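Local coordinates for diguanylate cyclase/phosphodiesterase-domain containing protein (Thermotoga maritima MSB8, PDB 6KHU) that is a putative diguanylate cyclase of the GGDEF family, whose active members make cyclic di-GMP from two molecules of GTP, at residues Y18-A23 / K110-D115; N42-A47 / Y69-F74. All blocks are in the same frame, centred on the assembly; numbering follows the deposited sequence.

Interaction 1: residues Y18-A23 / K110-D115; sequences YQHQRA and KSYPED
His20 sets the edge of its imidazole against the face of the Tyr112 ring in a T-shaped (edge-to-face) pair. The evidence is twofold: the ring centroids of His20 and Tyr112 lie 4.9 Å apart, and their planes meet at 68°. The touching atom is His20 CE1, 3.6 Å from Tyr112 CE1, while His20 ND1 stands above the same face near its rim. The first bond of the His20 side chain does not point at the strand, but with CG anti to the backbone N (chi1 -178°) the imidazole end comes nearer. At the CE2 side of the phenol ring, the Ala23 methyl, which points toward the strand, packs CB against Tyr112 CE2 at 3.8 Å. Pro113, entered through a cis peptide bond, completes the packing with its CB 3.8 Å above the opposite face of the Tyr112 ring, over its centre. No hydrogen bond joins 18-23 to 110-115. Ala23 and Tyr112 form the buried part; toward solvent lie the exposed Pro113 and the partly exposed His20, whose ND1 is held by a hydrogen bond with Tyr30 OH. The contact thus joins helix 9-26 to the end of strand 105-112, outermost in the sheet. Tyr112 also pairs by backbone with Tyr30 of the antiparallel strand 30-37, and His20 reaches Leu119 of helix 119-130.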
ATOM      1  N   TYR A  18      -8.422 -11.947  -2.861  1.00 14.25           N
ATOM      2  CA  TYR A  18      -9.683 -12.206  -2.171  1.00 13.81           C
ATOM      3  C   TYR A  18     -10.487 -10.925  -2.013  1.00 12.27           C
ATOM      4  O   TYR A  18     -11.697 -10.897  -2.266  1.00 12.05           O
ATOM      5  CB  TYR A  18      -9.426 -12.825  -0.795  1.00 14.78           C
ATOM      6  CG  TYR A  18      -8.845 -14.216  -0.828  1.00 22.50           C
ATOM      7  CD1 TYR A  18      -8.933 -14.998  -1.971  1.00 20.33           C
ATOM      8  CD2 TYR A  18      -8.200 -14.745   0.287  1.00 23.88           C
ATOM      9  CE1 TYR A  18      -8.391 -16.268  -2.008  1.00 27.76           C
ATOM     10  CE2 TYR A  18      -7.660 -16.025   0.266  1.00 30.18           C
ATOM     11  CZ  TYR A  18      -7.765 -16.781  -0.890  1.00 30.97           C
ATOM     12  OH  TYR A  18      -7.241 -18.051  -0.935  1.00 44.00           O
ATOM     13  N   GLN A  19      -9.835  -9.855  -1.554  1.00 12.93           N
ATOM     14  CA  GLN A  19     -10.534  -8.587  -1.386  1.00 10.53           C
ATOM     15  C   GLN A  19     -11.057  -8.069  -2.716  1.00 14.70           C
ATOM     16  O   GLN A  19     -12.156  -7.494  -2.775  1.00 12.04           O
ATOM     17  CB  GLN A  19      -9.607  -7.563  -0.725  1.00 13.43           C
ATOM     18  CG  GLN A  19     -10.143  -6.149  -0.714  1.00 10.98           C
ATOM     19  CD  GLN A  19     -11.508  -6.016  -0.053  1.00 15.01           C
ATOM     20  OE1 GLN A  19     -11.884  -6.805   0.817  1.00 18.50           O
ATOM     21  NE2 GLN A  19     -12.249  -4.985  -0.446  1.00 21.00           N
ATOM     22  N   HIS A  20     -10.282  -8.253  -3.797  1.00  9.85           N
ATOM     23  CA  HIS A  20     -10.732  -7.791  -5.108  1.00 12.68           C
ATOM     24  C   HIS A  20     -12.031  -8.479  -5.500  1.00 13.55           C
ATOM     25  O   HIS A  20     -12.955  -7.837  -6.021  1.00 11.38           O
ATOM     26  CB  HIS A  20      -9.637  -8.035  -6.160  1.00 12.91           C
ATOM     27  CG  HIS A  20      -9.982  -7.542  -7.531  1.00 12.93           C
ATOM     28  ND1 HIS A  20     -10.015  -6.200  -7.855  1.00 12.88           N
ATOM     29  CD2 HIS A  20     -10.290  -8.211  -8.672  1.00 14.07           C
ATOM     30  CE1 HIS A  20     -10.336  -6.063  -9.133  1.00 13.66           C
ATOM     31  NE2 HIS A  20     -10.513  -7.268  -9.652  1.00 13.10           N
ATOM     32  N   GLN A  21     -12.139  -9.780  -5.212  1.00 13.97           N
ATOM     33  CA  GLN A  21     -13.368 -10.507  -5.515  1.00 13.83           C
ATOM     34  C   GLN A  21     -14.524 -10.021  -4.654  1.00 13.72           C
ATOM     35  O   GLN A  21     -15.634  -9.807  -5.153  1.00 14.57           O
ATOM     36  CB  GLN A  21     -13.161 -12.005  -5.315  1.00 16.48           C
ATOM     37  CG  GLN A  21     -14.439 -12.788  -5.476  1.00 18.12           C
ATOM     38  CD  GLN A  21     -14.186 -14.258  -5.720  1.00 33.93           C
ATOM     39  OE1 GLN A  21     -13.227 -14.633  -6.399  1.00 37.96           O
ATOM     40  NE2 GLN A  21     -15.056 -15.104  -5.178  1.00 36.93           N
ATOM     41  N   ARG A  22     -14.279  -9.844  -3.354  1.00 14.07           N
ATOM     42  CA  ARG A  22     -15.319  -9.361  -2.448  1.00 16.05           C
ATOM     43  C   ARG A  22     -15.791  -7.963  -2.831  1.00 17.27           C
ATOM     44  O   ARG A  22     -16.983  -7.651  -2.716  1.00 14.65           O
ATOM     45  CB  ARG A  22     -14.802  -9.368  -1.002  1.00 13.46           C
ATOM     46  CG  ARG A  22     -14.759 -10.738  -0.323  1.00 13.92           C
ATOM     47  CD  ARG A  22     -14.518 -10.571   1.187  1.00 18.12           C
ATOM     48  NE  ARG A  22     -13.274  -9.846   1.404  1.00 17.19           N
ATOM     49  CZ  ARG A  22     -12.102 -10.422   1.654  1.00 14.70           C
ATOM     50  NH1 ARG A  22     -12.008 -11.741   1.791  1.00 14.94           N
ATOM     51  NH2 ARG A  22     -11.026  -9.673   1.805  1.00 12.75           N
ATOM     52  N   ALA A  23     -14.864  -7.097  -3.253  1.00 14.69           N
ATOM     53  CA  ALA A  23     -15.224  -5.748  -3.680  1.00 16.08           C
ATOM     54  C   ALA A  23     -16.144  -5.790  -4.897  1.00 16.89           C
ATOM     55  O   ALA A  23     -17.158  -5.083  -4.955  1.00 14.48           O
ATOM     56  CB  ALA A  23     -13.953  -4.952  -3.992  1.00 13.27           C
ATOM     57  N   LYS A 110      -3.849   3.145  -6.786  1.00 12.64           N
ATOM     58  CA  LYS A 110      -4.878   2.818  -7.767  1.00 14.50           C
ATOM     59  C   LYS A 110      -6.145   2.463  -7.004  1.00 17.48           C
ATOM     60  O   LYS A 110      -6.097   1.632  -6.094  1.00 14.56           O
ATOM     61  CB  LYS A 110      -4.457   1.647  -8.653  1.00 14.50           C
ATOM     62  CG  LYS A 110      -3.329   1.948  -9.615  1.00 14.51           C
ATOM     63  CD  LYS A 110      -3.839   2.661 -10.843  1.00 20.99           C
ATOM     64  CE  LYS A 110      -2.695   3.037 -11.782  1.00 18.63           C
ATOM     65  NZ  LYS A 110      -3.229   3.594 -13.059  1.00 30.68           N
ATOM     66  N   SER A 111      -7.264   3.099  -7.346  1.00 12.50           N
ATOM     67  CA  SER A 111      -8.533   2.847  -6.670  1.00 13.87           C
ATOM     68  C   SER A 111      -9.426   1.971  -7.539  1.00 15.14           C
ATOM     69  O   SER A 111      -9.556   2.205  -8.746  1.00 16.24           O
ATOM     70  CB  SER A 111      -9.257   4.155  -6.339  1.00 12.12           C
ATOM     71  OG  SER A 111      -8.476   4.951  -5.465  1.00 17.94           O
ATOM     72  N   TYR A 112     -10.028   0.967  -6.929  1.00 12.64           N
ATOM     73  CA  TYR A 112     -11.014   0.150  -7.606  1.00 13.40           C
ATOM     74  C   TYR A 112     -12.399   0.659  -7.244  1.00 13.05           C
ATOM     75  O   TYR A 112     -12.658   0.938  -6.075  1.00 15.24           O
ATOM     76  CB  TYR A 112     -10.887  -1.320  -7.183  1.00 12.22           C
ATOM     77  CG  TYR A 112     -12.007  -2.215  -7.697  1.00 11.57           C
ATOM     78  CD1 TYR A 112     -11.921  -2.796  -8.950  1.00 11.57           C
ATOM     79  CD2 TYR A 112     -13.148  -2.477  -6.925  1.00 14.71           C
ATOM     80  CE1 TYR A 112     -12.929  -3.610  -9.447  1.00 14.25           C
ATOM     81  CE2 TYR A 112     -14.175  -3.311  -7.414  1.00 16.85           C
ATOM     82  CZ  TYR A 112     -14.050  -3.865  -8.686  1.00 16.94           C
ATOM     83  OH  TYR A 112     -15.029  -4.680  -9.211  1.00 16.39           O
ATOM     84  N   PRO A 113     -13.341   0.786  -8.186  1.00 16.02           N
ATOM     85  CA  PRO A 113     -13.256   0.449  -9.615  1.00 16.44           C
ATOM     86  C   PRO A 113     -12.910   1.603 -10.563  1.00 17.98           C
ATOM     87  O   PRO A 113     -12.821   1.363 -11.776  1.00 17.73           O
ATOM     88  CB  PRO A 113     -14.675  -0.042  -9.919  1.00 15.72           C
ATOM     89  CG  PRO A 113     -15.539   0.856  -9.037  1.00 18.98           C
ATOM     90  CD  PRO A 113     -14.729   1.098  -7.778  1.00 18.22           C
ATOM     91  N   GLU A 114     -12.711   2.823 -10.048  1.00 18.98           N
ATOM     92  CA  GLU A 114     -12.638   3.976 -10.948  1.00 16.35           C
ATOM     93  C   GLU A 114     -11.323   4.014 -11.716  1.00 19.98           C
ATOM     94  O   GLU A 114     -11.294   4.404 -12.888  1.00 18.22           O
ATOM     95  CB  GLU A 114     -12.842   5.273 -10.165  1.00 25.71           C
ATOM     96  CG  GLU A 114     -14.310   5.598  -9.907  1.00 33.36           C
ATOM     97  CD  GLU A 114     -14.654   7.070 -10.138  1.00 49.31           C
ATOM     98  OE1 GLU A 114     -14.282   7.914  -9.287  1.00 44.59           O
ATOM     99  OE2 GLU A 114     -15.309   7.377 -11.165  1.00 47.38           O
ATOM    100  N   ASP A 115     -10.219   3.625 -11.077  1.00 15.48           N
ATOM    101  CA  ASP A 115      -8.946   3.595 -11.781  1.00 15.12           C
ATOM    102  C   ASP A 115      -8.756   2.301 -12.566  1.00 15.89           C
ATOM    103  O   ASP A 115      -8.022   2.296 -13.555  1.00 16.09           O
ATOM    104  CB  ASP A 115      -7.775   3.764 -10.799  1.00 16.33           C
ATOM    105  CG  ASP A 115      -7.718   5.149 -10.168  1.00 22.23           C
ATOM    106  OD1 ASP A 115      -8.211   6.125 -10.782  1.00 20.63           O
ATOM    107  OD2 ASP A 115      -7.165   5.255  -9.051  1.00 19.74           O
TER

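Interaction 2: residues N42-A47 / Y69-F74; sequences NEREKA and YSDDTF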
ATOM      1  N   ASN A  42      22.839   1.212   3.673  1.00 56.08           N
ATOM      2  CA  ASN A  42      22.987   1.165   5.122  1.00 55.67           C
ATOM      3  C   ASN A  42      22.018   2.085   5.857  1.00 50.91           C
ATOM      4  O   ASN A  42      22.177   2.300   7.062  1.00 52.81           O
ATOM      5  CB  ASN A  42      24.432   1.492   5.515  1.00 62.19           C
ATOM      6  CG  ASN A  42      25.335   0.265   5.472  1.00 66.20           C
ATOM      7  OD1 ASN A  42      25.591  -0.293   4.400  1.00 60.14           O
ATOM      8  ND2 ASN A  42      25.812  -0.167   6.641  1.00 66.89           N
ATOM      9  N   GLU A  43      21.025   2.632   5.161  1.00 51.49           N
ATOM     10  CA  GLU A  43      19.852   3.196   5.808  1.00 53.55           C
ATOM     11  C   GLU A  43      18.569   2.482   5.409  1.00 51.13           C
ATOM     12  O   GLU A  43      17.487   2.891   5.842  1.00 52.36           O
ATOM     13  CB  GLU A  43      19.733   4.694   5.505  1.00 53.60           C
ATOM     14  CG  GLU A  43      20.391   5.133   4.213  1.00 57.21           C
ATOM     15  CD  GLU A  43      20.340   6.641   4.030  1.00 56.87           C
ATOM     16  OE1 GLU A  43      20.424   7.364   5.047  1.00 54.09           O
ATOM     17  OE2 GLU A  43      20.208   7.100   2.873  1.00 61.20           O
ATOM     18  N   ARG A  44      18.660   1.413   4.614  1.00 50.91           N
ATOM     19  CA  ARG A  44      17.467   0.688   4.191  1.00 46.80           C
ATOM     20  C   ARG A  44      16.776   0.027   5.374  1.00 45.01           C
ATOM     21  O   ARG A  44      15.545   0.075   5.490  1.00 42.67           O
ATOM     22  CB  ARG A  44      17.839  -0.357   3.136  1.00 44.74           C
ATOM     23  CG  ARG A  44      16.689  -0.748   2.223  1.00 52.84           C
ATOM     24  CD  ARG A  44      16.807  -2.196   1.770  1.00 51.35           C
ATOM     25  NE  ARG A  44      17.351  -2.299   0.419  1.00 54.31           N
ATOM     26  CZ  ARG A  44      17.756  -3.435  -0.142  1.00 55.54           C
ATOM     27  NH1 ARG A  44      17.689  -4.578   0.534  1.00 57.75           N
ATOM     28  NH2 ARG A  44      18.235  -3.427  -1.379  1.00 59.14           N
ATOM     29  N   GLU A  45      17.552  -0.601   6.258  1.00 44.94           N
ATOM     30  CA  GLU A  45      16.984  -1.265   7.425  1.00 41.20           C
ATOM     31  C   GLU A  45      16.133  -0.294   8.240  1.00 42.43           C
ATOM     32  O   GLU A  45      14.992  -0.600   8.604  1.00 41.08           O
ATOM     33  CB  GLU A  45      18.113  -1.852   8.277  1.00 45.14           C
ATOM     34  CG  GLU A  45      17.795  -3.169   8.956  1.00 34.93           C
ATOM     35  CD  GLU A  45      19.043  -3.895   9.443  1.00 42.54           C
ATOM     36  OE1 GLU A  45      19.683  -3.375  10.387  1.00 40.70           O
ATOM     37  OE2 GLU A  45      19.380  -4.986   8.894  1.00 35.20           O
ATOM     38  N   LYS A  46      16.668   0.896   8.513  1.00 48.52           N
ATOM     39  CA  LYS A  46      15.944   1.890   9.304  1.00 39.64           C
ATOM     40  C   LYS A  46      14.641   2.295   8.628  1.00 38.93           C
ATOM     41  O   LYS A  46      13.560   2.200   9.227  1.00 36.91           O
ATOM     42  CB  LYS A  46      16.830   3.115   9.522  1.00 46.63           C
ATOM     43  CG  LYS A  46      17.456   3.227  10.903  1.00 49.22           C
ATOM     44  CD  LYS A  46      18.275   4.514  10.992  1.00 52.80           C
ATOM     45  CE  LYS A  46      17.390   5.733  11.246  1.00 48.09           C
ATOM     46  NZ  LYS A  46      16.739   5.706  12.589  1.00 46.86           N
ATOM     47  N   ALA A  47      14.723   2.738   7.371  1.00 39.49           N
ATOM     48  CA  ALA A  47      13.529   3.204   6.676  1.00 41.44           C
ATOM     49  C   ALA A  47      12.480   2.101   6.522  1.00 40.68           C
ATOM     50  O   ALA A  47      11.278   2.393   6.499  1.00 43.34           O
ATOM     51  CB  ALA A  47      13.918   3.776   5.318  1.00 38.95           C
ATOM     52  N   TYR A  69       6.319  -6.035  -0.548  1.00 16.02           N
ATOM     53  CA  TYR A  69       6.151  -6.374  -1.956  1.00 17.77           C
ATOM     54  C   TYR A  69       7.475  -6.763  -2.610  1.00 16.77           C
ATOM     55  O   TYR A  69       7.506  -7.650  -3.464  1.00 17.51           O
ATOM     56  CB  TYR A  69       5.503  -5.203  -2.700  1.00 17.92           C
ATOM     57  CG  TYR A  69       5.083  -5.580  -4.089  1.00 17.10           C
ATOM     58  CD1 TYR A  69       3.968  -6.371  -4.302  1.00 17.36           C
ATOM     59  CD2 TYR A  69       5.830  -5.184  -5.192  1.00 20.63           C
ATOM     60  CE1 TYR A  69       3.596  -6.748  -5.582  1.00 18.88           C
ATOM     61  CE2 TYR A  69       5.459  -5.542  -6.469  1.00 20.20           C
ATOM     62  CZ  TYR A  69       4.338  -6.325  -6.653  1.00 22.02           C
ATOM     63  OH  TYR A  69       3.968  -6.695  -7.921  1.00 26.19           O
ATOM     64  N   SER A  70       8.567  -6.113  -2.215  1.00 16.34           N
ATOM     65  CA  SER A  70       9.909  -6.421  -2.683  1.00 22.15           C
ATOM     66  C   SER A  70      10.885  -6.016  -1.583  1.00 25.16           C
ATOM     67  O   SER A  70      10.480  -5.547  -0.515  1.00 20.12           O
ATOM     68  CB  SER A  70      10.215  -5.697  -3.993  1.00 20.24           C
ATOM     69  OG  SER A  70      10.636  -4.373  -3.723  1.00 22.76           O
ATOM     70  N   ASP A  71      12.185  -6.172  -1.850  1.00 24.95           N
ATOM     71  CA  ASP A  71      13.144  -5.818  -0.807  1.00 25.21           C
ATOM     72  C   ASP A  71      13.165  -4.322  -0.507  1.00 23.67           C
ATOM     73  O   ASP A  71      13.709  -3.933   0.528  1.00 35.36           O
ATOM     74  CB  ASP A  71      14.555  -6.327  -1.154  1.00 30.80           C
ATOM     75  CG  ASP A  71      15.127  -5.694  -2.413  1.00 38.18           C
ATOM     76  OD1 ASP A  71      14.389  -4.975  -3.117  1.00 37.30           O
ATOM     77  OD2 ASP A  71      16.321  -5.924  -2.705  1.00 47.68           O
ATOM     78  N   ASP A  72      12.550  -3.473  -1.341  1.00 19.80           N
ATOM     79  CA  ASP A  72      12.462  -2.055  -1.015  1.00 20.29           C
ATOM     80  C   ASP A  72      11.066  -1.452  -1.209  1.00 20.59           C
ATOM     81  O   ASP A  72      10.914  -0.229  -1.094  1.00 17.38           O
ATOM     82  CB  ASP A  72      13.498  -1.258  -1.830  1.00 23.77           C
ATOM     83  CG  ASP A  72      13.281  -1.349  -3.338  1.00 27.69           C
ATOM     84  OD1 ASP A  72      12.239  -1.876  -3.796  1.00 24.53           O
ATOM     85  OD2 ASP A  72      14.175  -0.871  -4.077  1.00 26.31           O
ATOM     86  N   THR A  73      10.046  -2.256  -1.506  1.00 14.76           N
ATOM     87  CA  THR A  73       8.721  -1.724  -1.784  1.00 18.82           C
ATOM     88  C   THR A  73       7.716  -2.334  -0.819  1.00 17.69           C
ATOM     89  O   THR A  73       7.745  -3.538  -0.564  1.00 14.81           O
ATOM     90  CB  THR A  73       8.293  -2.002  -3.240  1.00 18.94           C
ATOM     91  OG1 THR A  73       9.229  -1.398  -4.146  1.00 20.35           O
ATOM     92  CG2 THR A  73       6.908  -1.432  -3.517  1.00 18.73           C
ATOM     93  N   PHE A  74       6.847  -1.496  -0.265  1.00 15.18           N
ATOM     94  CA  PHE A  74       5.685  -1.967   0.470  1.00 16.96           C
ATOM     95  C   PHE A  74       4.431  -1.779  -0.370  1.00 15.11           C
ATOM     96  O   PHE A  74       4.355  -0.880  -1.216  1.00 15.14           O
ATOM     97  CB  PHE A  74       5.494  -1.211   1.784  1.00 13.20           C
ATOM     98  CG  PHE A  74       6.459  -1.593   2.858  1.00 18.45           C
ATOM     99  CD1 PHE A  74       6.239  -2.717   3.637  1.00 18.05           C
ATOM    100  CD2 PHE A  74       7.574  -0.802   3.116  1.00 19.28           C
ATOM    101  CE1 PHE A  74       7.130  -3.060   4.658  1.00 20.98           C
ATOM    102  CE2 PHE A  74       8.471  -1.135   4.135  1.00 23.90           C
ATOM    103  CZ  PHE A  74       8.246  -2.266   4.903  1.00 20.34           C
TER
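Arg44 and Asp71 meet as opposite charges, and this salt bridge carries the contact between helix 41-57 and the loop before strand 73-79. Arg44 NH2 is 3.4 Å from Asp71 OD2, but the oxygen lies well off the guanidinium plane and no N-H points at it. The two flat groups are inclined by 55°, with Asp71 CG over one guanidinium face. Lys41 NZ lies close to Arg44 NH2, a like charge that the nearby Asp71 carboxylate probably helps to offset. Van der Waals contact supplements this: the bend of Arg44 at chi2 places CD 3.8 Å from Asp71 O, and the bend at chi3 turns the guanidinium face to the carboxylate. Replacing Arg44 by an alanine would probably leave the Asp71 carboxylate without this countercharge and Asp71 O without its side-chain contact. No hydrogen bond crosses between 42-47 and 69-74; within the loop, Asp72 N gives a bond to Ser70 OG (3.2 Å, N-H...O angle 161°) that closes an ST turn. Ser70 N also bonds to Thr73 O across the connection between antiparallel strands 65-68 and 73-79. That hairpin is where the GGDEF signature sits in diguanylate cyclases, and the sequence Ser70 to Phe74 appears to be a degenerate version of it.

Overall arrangement
Interactions 1 and 2 flank the middle of the chain from two sides, their own centres 26 Å apart and their nearest atoms about 11 Å apart, so neither touches the other. What connects them is the central sheet: interaction 1 reaches its outermost strand 105-112, interaction 2 the strand 73-79, and strand 30-37 lies between these two. In sequence, both segments of interaction 2 (42-47 / 69-74) fall between the two segments of interaction 1 (18-23 / 110-115). Glu57 and His96 are ligands of a zinc ion, and Glu57 ends the helix 41-57 that carries Arg44 of interaction 2. Separately, the His20 side chain of interaction 1 is about 9 Å from a bound zinc ion.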